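Local structure of hypothetical protein, similar to alpha-acetolactate decarboxylase (Staphylococcus aureus subsp. aureus, 1XV2) at residues K83-F88 / I202-T207; G119-M124 / D196-E201. The protein probably catalyses the decarboxylation of alpha-acetolactate to acetoin, and holds a zinc ion. All coordinates share one frame; numbering follows the deposited sequence.

Contact 1 (K83-F88 / I202-T207); sequences KASKTF and IQNFET
I202 lays its CD1 methyl against the edge of the F88 ring. The methyl lies near the ring plane, 3.6 Å from CE2 of F88. CG1 of I202 stands anti to its own carbonyl carbon and chi2 is extended, which carries CD1 out to the ring. The two side chains cross obliquely. F88 holds CG in the crowded position between its backbone N and carbonyl carbon (chi1 64°), and this brings the ring back toward I202.

Next to this apolar touch the backbones pair. S85 and K86 both face I202 and form a classic beta bulge at the start of strand 86-94. S85 N donates to I202 O at 2.8 Å, nearly along the C=O axis. S85 OG gives the same oxygen a second bond of 3.2 Å, from above the carbonyl plane. The chi1 of S85, 52°, puts OG between the backbone N and the carbonyl carbon, within reach of I202 O. K86 N adds a weak third bond. The return bond, I202 N to K86 O, is straighter, with 166° at the hydrogen and 2.9 Å between N and O. The carbonyl of I202 is thus gripped by several donors.

Beyond the bulge, the extended chain of Q203 runs beside the backbone of K83, with CG of Q203 3.3 Å from K83 O. N204 turns its OD1 to the backbone N of L107.

I202 also packs on I102 and E105 of helix 95-105, and K86 NZ makes a salt bridge with E105. On its other edge, strand 198-204 pairs with strand 113-118, through Q203 and A114.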
loop_
_atom_site.group_PDB
_atom_site.type_symbol
_atom_site.label_atom_id
_atom_site.label_comp_id
_atom_site.label_asym_id
_atom_site.label_seq_id
_atom_site.Cartn_x
_atom_site.Cartn_y
_atom_site.Cartn_z
ATOM N N LYS A 83 -9.768 15.005 10.303
ATOM C CA LYS A 83 -9.242 16.093 11.119
ATOM C C LYS A 83 -8.590 17.062 10.127
ATOM O O LYS A 83 -7.418 16.914 9.776
ATOM C CB LYS A 83 -8.203 15.550 12.107
ATOM C CG LYS A 83 -7.430 16.614 12.871
ATOM C CD LYS A 83 -8.327 17.425 13.790
ATOM C CE LYS A 83 -7.544 18.547 14.456
ATOM N NZ LYS A 83 -6.998 19.498 13.443
ATOM N N ALA A 84 -9.366 18.039 9.666
ATOM C CA ALA A 84 -8.883 19.018 8.696
ATOM C C ALA A 84 -7.645 19.765 9.166
ATOM O O ALA A 84 -7.646 20.377 10.233
ATOM C CB ALA A 84 -9.991 20.013 8.365
ATOM N N SER A 85 -6.585 19.711 8.367
ATOM C CA SER A 85 -5.356 20.411 8.712
ATOM C C SER A 85 -5.299 21.737 7.959
ATOM O O SER A 85 -4.451 22.586 8.235
ATOM C CB SER A 85 -4.136 19.553 8.376
ATOM O OG SER A 85 -4.186 19.094 7.041
ATOM N N LYS A 86 -6.217 21.908 7.011
ATOM C CA LYS A 86 -6.292 23.133 6.228
ATOM C C LYS A 86 -7.708 23.336 5.699
ATOM O O LYS A 86 -8.366 22.384 5.277
ATOM C CB LYS A 86 -5.297 23.091 5.060
ATOM C CG LYS A 86 -5.306 24.360 4.215
ATOM C CD LYS A 86 -4.237 24.348 3.132
ATOM C CE LYS A 86 -2.840 24.522 3.710
ATOM N NZ LYS A 86 -1.794 24.535 2.640
ATOM N N THR A 87 -8.168 24.583 5.734
ATOM C CA THR A 87 -9.501 24.937 5.264
ATOM C C THR A 87 -9.389 26.175 4.383
ATOM O O THR A 87 -8.532 27.027 4.622
ATOM C CB THR A 87 -10.434 25.254 6.450
ATOM O OG1 THR A 87 -10.462 24.140 7.350
ATOM C CG2 THR A 87 -11.841 25.533 5.963
ATOM N N PHE A 88 -10.248 26.271 3.368
ATOM C CA PHE A 88 -10.240 27.416 2.459
ATOM C C PHE A 88 -11.427 27.380 1.499
ATOM O O PHE A 88 -11.870 26.311 1.081
ATOM C CB PHE A 88 -8.926 27.456 1.671
ATOM C CG PHE A 88 -8.719 26.274 0.765
ATOM C CD1 PHE A 88 -9.253 26.264 -0.520
ATOM C CD2 PHE A 88 -7.982 25.176 1.192
ATOM C CE1 PHE A 88 -9.053 25.173 -1.369
ATOM C CE2 PHE A 88 -7.777 24.081 0.353
ATOM C CZ PHE A 88 -8.312 24.080 -0.928
ATOM N N ILE A 202 -8.899 19.882 3.883
ATOM C CA ILE A 202 -7.926 18.866 3.509
ATOM C C ILE A 202 -7.244 18.276 4.737
ATOM O O ILE A 202 -7.100 18.943 5.766
ATOM C CB ILE A 202 -6.824 19.453 2.600
ATOM C CG1 ILE A 202 -7.446 20.108 1.371
ATOM C CG2 ILE A 202 -5.872 18.351 2.157
ATOM C CD1 ILE A 202 -6.427 20.747 0.442
ATOM N N GLN A 203 -6.835 17.017 4.620
ATOM C CA GLN A 203 -6.126 16.328 5.690
ATOM C C GLN A 203 -5.029 15.492 5.043
ATOM O O GLN A 203 -5.303 14.665 4.173
ATOM C CB GLN A 203 -7.068 15.420 6.481
ATOM C CG GLN A 203 -6.370 14.705 7.633
ATOM C CD GLN A 203 -7.279 13.753 8.386
ATOM O OE1 GLN A 203 -6.894 13.202 9.416
ATOM N NE2 GLN A 203 -8.488 13.550 7.873
ATOM N N ASN A 204 -3.786 15.720 5.459
ATOM C CA ASN A 204 -2.652 14.986 4.915
ATOM C C ASN A 204 -2.346 13.791 5.817
ATOM O O ASN A 204 -2.287 13.928 7.037
ATOM C CB ASN A 204 -1.437 15.911 4.818
ATOM C CG ASN A 204 -1.748 17.194 4.063
ATOM O OD1 ASN A 204 -2.016 17.176 2.859
ATOM N ND2 ASN A 204 -1.724 18.315 4.772
ATOM N N PHE A 205 -2.149 12.622 5.212
ATOM C CA PHE A 205 -1.886 11.401 5.968
ATOM C C PHE A 205 -0.416 11.019 6.084
ATOM O O PHE A 205 0.346 11.104 5.123
ATOM C CB PHE A 205 -2.672 10.230 5.362
ATOM C CG PHE A 205 -4.166 10.379 5.479
ATOM C CD1 PHE A 205 -4.778 10.428 6.730
ATOM C CD2 PHE A 205 -4.958 10.498 4.342
ATOM C CE1 PHE A 205 -6.162 10.600 6.846
ATOM C CE2 PHE A 205 -6.344 10.670 4.445
ATOM C CZ PHE A 205 -6.945 10.722 5.698
ATOM N N GLU A 206 -0.036 10.589 7.282
ATOM C CA GLU A 206 1.327 10.169 7.570
ATOM C C GLU A 206 1.374 8.643 7.519
ATOM O O GLU A 206 2.415 8.048 7.245
ATOM C CB GLU A 206 1.732 10.656 8.965
ATOM C CG GLU A 206 3.197 10.447 9.317
ATOM C CD GLU A 206 3.518 10.884 10.736
ATOM O OE1 GLU A 206 2.987 11.928 11.173
ATOM O OE2 GLU A 206 4.308 10.195 11.414
ATOM N N THR A 207 0.229 8.019 7.779
ATOM C CA THR A 207 0.129 6.565 7.773
ATOM C C THR A 207 -1.056 6.049 6.961
ATOM O O THR A 207 -2.163 6.576 7.047
ATOM C CB THR A 207 -0.005 6.010 9.201
ATOM O OG1 THR A 207 1.132 6.408 9.973
ATOM C CG2 THR A 207 -0.088 4.483 9.174
#

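Contact 2 (G119-M124 / D196-E201); sequences GTFKHM and DDVVVE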
loop_
_atom_site.group_PDB
_atom_site.type_symbol
_atom_site.label_atom_id
_atom_site.label_comp_id
_atom_site.label_asym_id
_atom_site.label_seq_id
_atom_site.Cartn_x
_atom_site.Cartn_y
_atom_site.Cartn_z
ATOM N N GLY A 119 -20.933 22.810 0.260
ATOM C CA GLY A 119 -21.544 24.067 -0.137
ATOM C C GLY A 119 -22.504 23.870 -1.293
ATOM O O GLY A 119 -23.154 22.827 -1.396
ATOM N N THR A 120 -22.595 24.868 -2.166
ATOM C CA THR A 120 -23.478 24.788 -3.322
ATOM C C THR A 120 -22.690 24.462 -4.592
ATOM O O THR A 120 -21.577 24.945 -4.792
ATOM C CB THR A 120 -24.238 26.111 -3.531
ATOM O OG1 THR A 120 -23.300 27.189 -3.641
ATOM C CG2 THR A 120 -25.178 26.377 -2.362
ATOM N N PHE A 121 -23.273 23.631 -5.445
ATOM C CA PHE A 121 -22.625 23.238 -6.688
ATOM C C PHE A 121 -23.487 23.620 -7.869
ATOM O O PHE A 121 -24.657 23.239 -7.937
ATOM C CB PHE A 121 -22.388 21.731 -6.699
ATOM C CG PHE A 121 -21.426 21.271 -5.648
ATOM C CD1 PHE A 121 -20.059 21.225 -5.909
ATOM C CD2 PHE A 121 -21.882 20.919 -4.381
ATOM C CE1 PHE A 121 -19.156 20.833 -4.920
ATOM C CE2 PHE A 121 -20.985 20.527 -3.386
ATOM C CZ PHE A 121 -19.621 20.484 -3.657
ATOM N N LYS A 122 -22.910 24.378 -8.796
ATOM C CA LYS A 122 -23.634 24.805 -9.985
ATOM C C LYS A 122 -23.986 23.580 -10.807
ATOM O O LYS A 122 -25.063 23.498 -11.392
ATOM C CB LYS A 122 -22.774 25.747 -10.830
ATOM C CG LYS A 122 -22.226 26.930 -10.065
ATOM C CD LYS A 122 -21.548 27.927 -10.993
ATOM C CE LYS A 122 -22.557 28.572 -11.930
ATOM N NZ LYS A 122 -21.946 29.662 -12.746
ATOM N N HIS A 123 -23.065 22.624 -10.843
ATOM C CA HIS A 123 -23.265 21.397 -11.599
ATOM C C HIS A 123 -22.697 20.195 -10.842
ATOM O O HIS A 123 -21.643 20.285 -10.223
ATOM C CB HIS A 123 -22.587 21.528 -12.967
ATOM C CG HIS A 123 -22.670 20.295 -13.811
ATOM N ND1 HIS A 123 -23.869 19.716 -14.172
ATOM C CD2 HIS A 123 -21.702 19.540 -14.383
ATOM C CE1 HIS A 123 -23.634 18.659 -14.930
ATOM N NE2 HIS A 123 -22.328 18.531 -15.074
HETATM N N MSE A 124 -23.412 19.078 -10.883
HETATM C CA MSE A 124 -22.968 17.856 -10.222
HETATM C C MSE A 124 -23.309 16.696 -11.145
HETATM O O MSE A 124 -24.429 16.595 -11.638
HETATM C CB MSE A 124 -23.664 17.693 -8.859
HETATM C CG MSE A 124 -23.257 16.449 -8.067
HETATM SE SE MSE A 124 -21.358 16.243 -7.742
HETATM C CE MSE A 124 -21.074 17.729 -6.538
ATOM N N ASP A 196 -20.169 26.388 -6.875
ATOM C CA ASP A 196 -20.745 27.724 -6.910
ATOM C C ASP A 196 -20.057 28.444 -5.762
ATOM O O ASP A 196 -19.293 29.385 -5.963
ATOM C CB ASP A 196 -22.254 27.690 -6.655
ATOM C CG ASP A 196 -22.890 29.069 -6.751
ATOM O OD1 ASP A 196 -22.294 30.042 -6.243
ATOM O OD2 ASP A 196 -23.987 29.185 -7.330
ATOM N N ASP A 197 -20.332 27.973 -4.550
ATOM C CA ASP A 197 -19.738 28.536 -3.347
ATOM C C ASP A 197 -19.558 27.383 -2.366
ATOM O O ASP A 197 -20.538 26.792 -1.908
ATOM C CB ASP A 197 -20.655 29.599 -2.742
ATOM C CG ASP A 197 -19.951 30.449 -1.705
ATOM O OD1 ASP A 197 -19.314 29.883 -0.790
ATOM O OD2 ASP A 197 -20.037 31.689 -1.802
ATOM N N VAL A 198 -18.307 27.058 -2.060
ATOM C CA VAL A 198 -18.013 25.958 -1.149
ATOM C C VAL A 198 -16.814 26.225 -0.256
ATOM O O VAL A 198 -16.105 27.218 -0.415
ATOM C CB VAL A 198 -17.704 24.659 -1.922
ATOM C CG1 VAL A 198 -18.896 24.253 -2.773
ATOM C CG2 VAL A 198 -16.468 24.863 -2.787
ATOM N N VAL A 199 -16.605 25.317 0.692
ATOM C CA VAL A 199 -15.476 25.383 1.609
ATOM C C VAL A 199 -14.735 24.063 1.416
ATOM O O VAL A 199 -15.358 23.003 1.365
ATOM C CB VAL A 199 -15.933 25.489 3.082
ATOM C CG1 VAL A 199 -14.727 25.396 4.013
ATOM C CG2 VAL A 199 -16.672 26.799 3.303
ATOM N N VAL A 200 -13.416 24.129 1.289
ATOM C CA VAL A 200 -12.615 22.931 1.099
ATOM C C VAL A 200 -11.766 22.623 2.326
ATOM O O VAL A 200 -11.043 23.488 2.829
ATOM C CB VAL A 200 -11.665 23.070 -0.116
ATOM C CG1 VAL A 200 -10.856 21.792 -0.292
ATOM C CG2 VAL A 200 -12.466 23.375 -1.381
ATOM N N GLU A 201 -11.860 21.385 2.799
ATOM C CA GLU A 201 -11.082 20.933 3.947
ATOM C C GLU A 201 -10.165 19.804 3.493
ATOM O O GLU A 201 -10.595 18.881 2.796
ATOM C CB GLU A 201 -12.004 20.436 5.061
ATOM C CG GLU A 201 -12.776 21.540 5.755
ATOM C CD GLU A 201 -13.820 21.000 6.710
ATOM O OE1 GLU A 201 -14.815 20.412 6.233
ATOM O OE2 GLU A 201 -13.645 21.156 7.934
#
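Backbone hydrogen bonds come first. T120 is the hub, with D196 and D197 both facing it in a classic beta bulge. T120 N donates to D197 O at 2.8 Å. T120 O accepts twice, from D196 N at 2.9 Å and from D197 N at 3.3 Å. Both donors sit above its carbonyl plane. A chi1 of 56° places T120 OG1 between the backbone N and the carbonyl carbon. From there OG1 reaches a lone pair of D197 O at 3.3 Å, in the carbonyl plane.

Close approach of the main chains is the second element. G119 pairs with V198 in a non-hydrogen-bonded position, their CA atoms only 4.1 Å apart. CA of G119 lies close against D197 O, and with no side chain between them the backbones can approach this closely. The phi of G119, 151°, suits glycine.

The apolar contacts fall on the F121 ring. CG1 of V198 lies over one face, toward the rim, 4.2 Å from the ring centroid in a CH-pi contact. CE of the selenomethionine M124 covers the opposite face, over its centre. F193, V195 and I158 also pack on F121, and the F179 ring meets it nearly at right angles.

Among the more polar side chains, T120 and D196 lie side by side, while K122 crosses D196 at about a right angle, CG of K122 3.5 Å from CB of D196. K122 NZ is hydrogen-bonded to OE1 of Q92, and D197 OD2 to NE2 of Q91, both on strand 86-94.

The chemistry is that of a sheet corner: shared carbonyls hold the bulge, and the buried ring is clasped between two methyl groups. K122 NZ and D196 OD2 stand 5.8 Å apart, so any attraction between them is probably modest.

In the fold
Contacts 1 and 2 lie about 19 Å apart, centre to centre, and share strand 198-204. Contact 2 uses the start of that strand and the corner before it; contact 1 uses its far end. Along the chain the order is 83-88, 119-124, 196-201, 202-207, so contact 2 falls between the two halves of contact 1. They also touch: F88 O and V200 N, 2.7 Å apart, probably form a hydrogen bond, and T87 packs on V199. Both belong to the same antiparallel sheet. That sheet also includes strands 174-181 and 187-195, which carry the zinc ligands H176, H178 and H189.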